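Side-chain contacts in O-phospho-L-seryl-tRNA:Cys-tRNA synthase (Methanocaldococcus jannaschii DSM 2661, PDB 5X6B), which probably converts O-phosphoseryl-tRNA into cysteinyl-tRNA, using a pyridoxal phosphate cofactor carried covalently on one of its lysines: residues Gly335-Leu339 with Gly340-Lys344; Met257-Ser260 with Ala261-Ile265. One frame throughout, in Å; residues are numbered along the deposited sequence.

Contact 1 (Gly335-Leu339 with Gly340-Lys344); sequences GFKQL and GIKPK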
ATOM      1  N   GLY B 335      22.183  32.295 -11.384  1.00 60.68           N
ATOM      2  CA  GLY B 335      22.847  31.687 -12.523  1.00 73.95           C
ATOM      3  C   GLY B 335      22.389  30.291 -12.910  1.00 75.86           C
ATOM      4  O   GLY B 335      23.128  29.553 -13.561  1.00 82.06           O
ATOM      5  N   PHE B 336      21.179  29.917 -12.510  1.00 69.36           N
ATOM      6  CA  PHE B 336      20.608  28.650 -12.944  1.00 64.37           C
ATOM      7  C   PHE B 336      19.760  28.895 -14.182  1.00 69.34           C
ATOM      8  O   PHE B 336      18.884  29.752 -14.172  1.00 69.22           O
ATOM      9  CB  PHE B 336      19.761  27.996 -11.844  1.00 49.64           C
ATOM     10  CG  PHE B 336      20.564  27.389 -10.720  1.00 57.94           C
ATOM     11  CD1 PHE B 336      21.924  27.636 -10.592  1.00 65.37           C
ATOM     12  CD2 PHE B 336      19.957  26.543  -9.802  1.00 62.16           C
ATOM     13  CE1 PHE B 336      22.655  27.072  -9.559  1.00 60.23           C
ATOM     14  CE2 PHE B 336      20.683  25.970  -8.770  1.00 55.34           C
ATOM     15  CZ  PHE B 336      22.034  26.237  -8.649  1.00 67.34           C
ATOM     16  N   LYS B 337      20.022  28.155 -15.255  1.00 65.41           N
ATOM     17  CA  LYS B 337      19.224  28.301 -16.464  1.00 55.26           C
ATOM     18  C   LYS B 337      18.210  27.174 -16.569  1.00 64.43           C
ATOM     19  O   LYS B 337      18.583  26.003 -16.666  1.00 56.72           O
ATOM     20  CB  LYS B 337      20.115  28.327 -17.707  1.00 67.60           C
ATOM     21  CG  LYS B 337      19.343  28.443 -19.021  1.00 63.20           C
ATOM     22  CD  LYS B 337      20.289  28.521 -20.216  1.00 79.52           C
ATOM     23  CE  LYS B 337      19.532  28.700 -21.527  1.00 84.43           C
ATOM     24  NZ  LYS B 337      18.696  29.935 -21.524  1.00 88.99           N
ATOM     25  N   GLN B 338      16.928  27.523 -16.537  1.00 52.60           N
ATOM     26  CA  GLN B 338      15.888  26.523 -16.715  1.00 56.08           C
ATOM     27  C   GLN B 338      15.976  25.931 -18.113  1.00 61.93           C
ATOM     28  O   GLN B 338      16.002  26.658 -19.105  1.00 70.99           O
ATOM     29  CB  GLN B 338      14.495  27.112 -16.496  1.00 55.72           C
ATOM     30  CG  GLN B 338      13.393  26.090 -16.735  1.00 54.15           C
ATOM     31  CD  GLN B 338      12.103  26.705 -17.230  1.00 62.06           C
ATOM     32  OE1 GLN B 338      11.711  27.791 -16.806  1.00 66.92           O
ATOM     33  NE2 GLN B 338      11.442  26.017 -18.153  1.00 65.60           N
ATOM     34  N   LEU B 339      16.033  24.608 -18.189  1.00 62.96           N
ATOM     35  CA  LEU B 339      15.987  23.935 -19.474  1.00 53.29           C
ATOM     36  C   LEU B 339      14.547  23.572 -19.779  1.00 56.82           C
ATOM     37  O   LEU B 339      13.685  23.646 -18.905  1.00 56.70           O
ATOM     38  CB  LEU B 339      16.878  22.693 -19.476  1.00 60.21           C
ATOM     39  CG  LEU B 339      18.367  23.011 -19.330  1.00 64.86           C
ATOM     40  CD1 LEU B 339      19.206  21.743 -19.340  1.00 61.92           C
ATOM     41  CD2 LEU B 339      18.805  23.976 -20.424  1.00 58.69           C
ATOM     42  N   GLY B 340      14.283  23.197 -21.023  1.00 56.73           N
ATOM     43  CA  GLY B 340      12.945  22.807 -21.408  1.00 44.31           C
ATOM     44  C   GLY B 340      12.084  23.997 -21.772  1.00 51.95           C
ATOM     45  O   GLY B 340      12.538  25.142 -21.765  1.00 49.36           O
ATOM     46  N   ILE B 341      10.830  23.711 -22.096  1.00 46.37           N
ATOM     47  CA  ILE B 341       9.854  24.733 -22.436  1.00 49.31           C
ATOM     48  C   ILE B 341       9.634  25.754 -21.312  1.00 60.36           C
ATOM     49  O   ILE B 341       9.375  25.383 -20.165  1.00 57.12           O
ATOM     50  CB  ILE B 341       8.503  24.075 -22.797  1.00 55.12           C
ATOM     51  CG1 ILE B 341       8.657  23.220 -24.059  1.00 55.11           C
ATOM     52  CG2 ILE B 341       7.407  25.121 -22.953  1.00 52.01           C
ATOM     53  CD1 ILE B 341       7.392  22.490 -24.487  1.00 50.04           C
ATOM     54  N   LYS B 342       9.747  27.038 -21.652  1.00 67.85           N
ATOM     55  CA  LYS B 342       9.397  28.127 -20.738  1.00 50.41           C
ATOM     56  C   LYS B 342       8.083  28.784 -21.158  1.00 54.86           C
ATOM     57  O   LYS B 342       7.854  29.012 -22.344  1.00 63.32           O
ATOM     58  CB  LYS B 342      10.500  29.184 -20.694  1.00 52.01           C
ATOM     59  CG  LYS B 342      11.794  28.738 -20.052  1.00 58.33           C
ATOM     60  CD  LYS B 342      12.809  29.875 -20.042  1.00 74.00           C
ATOM     61  CE  LYS B 342      14.130  29.440 -19.422  1.00 73.52           C
ATOM     62  NZ  LYS B 342      15.203  30.456 -19.613  1.00 88.56           N
ATOM     63  N   PRO B 343       7.213  29.094 -20.186  1.00 65.89           N
ATOM     64  CA  PRO B 343       7.376  28.817 -18.756  1.00 61.79           C
ATOM     65  C   PRO B 343       6.945  27.398 -18.393  1.00 62.79           C
ATOM     66  O   PRO B 343       6.263  26.749 -19.188  1.00 63.39           O
ATOM     67  CB  PRO B 343       6.457  29.844 -18.106  1.00 61.19           C
ATOM     68  CG  PRO B 343       5.349  29.992 -19.092  1.00 62.87           C
ATOM     69  CD  PRO B 343       5.986  29.867 -20.453  1.00 71.72           C
ATOM     70  N   LYS B 344       7.327  26.936 -17.206  1.00 65.91           N
ATOM     71  CA  LYS B 344       6.998  25.584 -16.770  1.00 47.63           C
ATOM     72  C   LYS B 344       5.496  25.353 -16.711  1.00 53.46           C
ATOM     73  O   LYS B 344       4.761  26.131 -16.107  1.00 56.34           O
ATOM     74  CB  LYS B 344       7.613  25.296 -15.401  1.00 47.09           C
ATOM     75  CG  LYS B 344       9.127  25.165 -15.395  1.00 49.24           C
ATOM     76  CD  LYS B 344       9.611  24.089 -16.356  1.00 59.49           C
ATOM     77  CE  LYS B 344       9.035  22.717 -16.036  1.00 61.31           C
ATOM     78  NZ  LYS B 344       9.621  21.665 -16.921  1.00 59.75           N
TER
HETATM   79  O   HOH W   1       8.967  28.788 -15.861  1.00 60.20           O
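The flat carboxamide of Gln-338 lies between the aliphatic chains of Lys-342 and Lys-344. Each lysine covers one of its two faces. Lys-342 comes with CG, 3.5 Å from Gln-338 CD. Lys-344 lays its CD on the opposite face, 3.2 Å from Gln-338 NE2. Gln-338 holds CG anti to its backbone nitrogen (chi1 178°), and the extended chain reaches into the turn. Lys-342, also extended, runs past it in the reverse direction. CE of Lys-342 ends up 3.4 Å from the backbone O of Gln-338. Lys-344 instead curls at chi2 and chi3, and its NZ leaves for the carbonyl of Leu-348.

The nitrogen and the oxygen of the amide take the polar contacts. NE2 of Gln-338 gives a weak, bent bond to Ile-341 O (3.0 Å, 125°) and another weak one to Leu-339 O (3.3 Å). OE1 of Gln-338 accepts from a water 3.1 Å away, which takes the backbone N-H of Lys-344. The amide thus links Leu-339 and Ile-341, weakly, with Lys-344 through the water. With an alanine here, the carbonyls of Leu-339 and Ile-341 and the bridging water would probably lose this partner, and a gap would open between the lysine chains.

Lys-342 NZ lies 4.0 Å from Lys-337 NZ, like charges that probably repel; a long, weak ion pair of Lys-342 with Glu-332 may ease this. Strand 337-338 is an outer strand of an antiparallel sheet, and the turn leads from it toward its neighbour, strand 349-352. Gln-338 touches Val-328 of helix 317-331, which ends in a Schellman motif at Gly-335.

Contact 2 (Met257-Ser260 with Ala261-Ile265); sequences MAAS and APCGI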
ATOM      1  N   MET B 257       0.302   9.738  -7.958  1.00 44.00           N
ATOM      2  CA  MET B 257      -1.015   9.568  -7.344  1.00 50.44           C
ATOM      3  C   MET B 257      -0.921   9.267  -5.852  1.00 46.70           C
ATOM      4  O   MET B 257      -1.790   8.599  -5.292  1.00 42.24           O
ATOM      5  CB  MET B 257      -1.799   8.467  -8.056  1.00 50.63           C
ATOM      6  CG  MET B 257      -2.011   8.742  -9.533  1.00 52.08           C
ATOM      7  SD  MET B 257      -3.000   7.489 -10.358  1.00 50.50           S
ATOM      8  CE  MET B 257      -4.634   7.879  -9.751  1.00 35.78           C
ATOM      9  N   ALA B 258       0.138   9.771  -5.223  1.00 41.20           N
ATOM     10  CA  ALA B 258       0.303   9.701  -3.772  1.00 54.36           C
ATOM     11  C   ALA B 258       0.086   8.301  -3.197  1.00 55.51           C
ATOM     12  O   ALA B 258      -0.525   8.150  -2.136  1.00 49.31           O
ATOM     13  CB  ALA B 258      -0.640  10.687  -3.100  1.00 36.96           C
ATOM     14  N   ALA B 259       0.577   7.281  -3.897  1.00 50.67           N
ATOM     15  CA  ALA B 259       0.420   5.901  -3.446  1.00 47.34           C
ATOM     16  C   ALA B 259       1.772   5.234  -3.241  1.00 48.22           C
ATOM     17  O   ALA B 259       2.805   5.759  -3.656  1.00 48.90           O
ATOM     18  CB  ALA B 259      -0.416   5.108  -4.438  1.00 42.46           C
ATOM     19  N   SER B 260       1.765   4.076  -2.589  1.00 55.63           N
ATOM     20  CA  SER B 260       2.995   3.317  -2.388  1.00 56.59           C
ATOM     21  C   SER B 260       3.333   2.519  -3.636  1.00 44.71           C
ATOM     22  O   SER B 260       2.441   2.050  -4.339  1.00 56.54           O
ATOM     23  CB  SER B 260       2.866   2.372  -1.192  1.00 59.43           C
ATOM     24  OG  SER B 260       2.527   3.084  -0.015  1.00 86.97           O
ATOM     25  N   ALA B 261       4.622   2.367  -3.908  1.00 48.67           N
ATOM     26  CA  ALA B 261       5.070   1.533  -5.017  1.00 56.43           C
ATOM     27  C   ALA B 261       4.954   0.053  -4.654  1.00 54.73           C
ATOM     28  O   ALA B 261       5.098  -0.315  -3.491  1.00 60.68           O
ATOM     29  CB  ALA B 261       6.507   1.879  -5.398  1.00 52.94           C
ATOM     30  N   PRO B 262       4.684  -0.802  -5.650  1.00 64.05           N
ATOM     31  CA  PRO B 262       4.400  -0.416  -7.031  1.00 54.03           C
ATOM     32  C   PRO B 262       2.923  -0.549  -7.386  1.00 54.21           C
ATOM     33  O   PRO B 262       2.329  -1.613  -7.207  1.00 55.34           O
ATOM     34  CB  PRO B 262       5.246  -1.400  -7.830  1.00 60.91           C
ATOM     35  CG  PRO B 262       5.223  -2.653  -6.994  1.00 47.86           C
ATOM     36  CD  PRO B 262       5.004  -2.237  -5.551  1.00 67.27           C
ATOM     37  N   CYS B 263       2.331   0.536  -7.874  1.00 59.97           N
ATOM     38  CA  CYS B 263       0.974   0.476  -8.399  1.00 48.94           C
ATOM     39  C   CYS B 263       0.800   1.488  -9.524  1.00 54.82           C
ATOM     40  O   CYS B 263       1.641   2.366  -9.726  1.00 51.82           O
ATOM     41  CB  CYS B 263      -0.060   0.720  -7.300  1.00 54.18           C
ATOM     42  SG  CYS B 263      -0.226   2.432  -6.763  1.00 61.52           S
ATOM     43  N   GLY B 264      -0.301   1.353 -10.252  1.00 48.65           N
ATOM     44  CA  GLY B 264      -0.555   2.176 -11.415  1.00 54.52           C
ATOM     45  C   GLY B 264      -1.915   1.856 -11.994  1.00 58.56           C
ATOM     46  O   GLY B 264      -2.638   1.009 -11.470  1.00 56.64           O
ATOM     47  N   ILE B 265      -2.271   2.539 -13.074  1.00 54.97           N
ATOM     48  CA  ILE B 265      -3.569   2.339 -13.703  1.00 56.26           C
ATOM     49  C   ILE B 265      -3.406   2.221 -15.208  1.00 59.54           C
ATOM     50  O   ILE B 265      -2.607   2.938 -15.810  1.00 61.83           O
ATOM     51  CB  ILE B 265      -4.544   3.493 -13.374  1.00 57.74           C
ATOM     52  CG1 ILE B 265      -4.871   3.505 -11.885  1.00 47.29           C
ATOM     53  CG2 ILE B 265      -5.837   3.363 -14.168  1.00 53.29           C
ATOM     54  CD1 ILE B 265      -5.597   2.265 -11.424  1.00 55.96           C
TER
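Ala-259 and Cys-263 meet through their side chains, with CB of Ala-259 3.6 Å from SG of Cys-263. SG of Cys-263 also lies 3.6 Å from the backbone O of Ser-260, a contact of packing only. Cys-263 puts SG between its own backbone N and carbonyl carbon (chi1 75°), which turns the sulfur back toward the preceding loop. The chain bends between the two residues, and the peptide bond before Pro-262 is cis.

The next shell fixes both ends of this bend. The backbones of Ala-259 and Cys-263 are each hydrogen-bonded to Gly-253, just beyond strand 248-252. Helix 298-305 lines the contact as well: Thr-302 OG1 bonds to the backbone N of Ser-260, and Pro-299 packs on Cys-263. Farther out, Ser-260 OG makes a weak hydrogen bond to the backbone O of Trp-79 of the second subunit, so the bend also lies at a subunit boundary.

The loop follows closely on Lys-255, which carries pyridoxal phosphate as a Schiff base. It leads from there into strand 264-268, a member of the large mixed sheet, as in other fold type I enzymes. The side-chain contact is apolar and small, a methyl against a sulfur. Backbone bonds therefore probably do most to set the shape of the loop, with the thiol serving here as a packing group.

Overall arrangement
Both are local contacts where a loop adjoins a strand, but they occupy different parts of the fold. Contact 2 is buried, about 10 Å from the centre of the chain, and leads into the large mixed sheet, just after the cofactor lysine. Contact 1 is only partly buried, about 20 Å out, on the small antiparallel sheet. Their centres are 29 Å apart and they share no strand. The chemistry follows the setting. Contact 1 uses long polar side chains, an amide, lysines and a water. Contact 2 relies on small residues. It also reaches a second subunit, whereas contact 1 is touched by no other protein chain of the assembly.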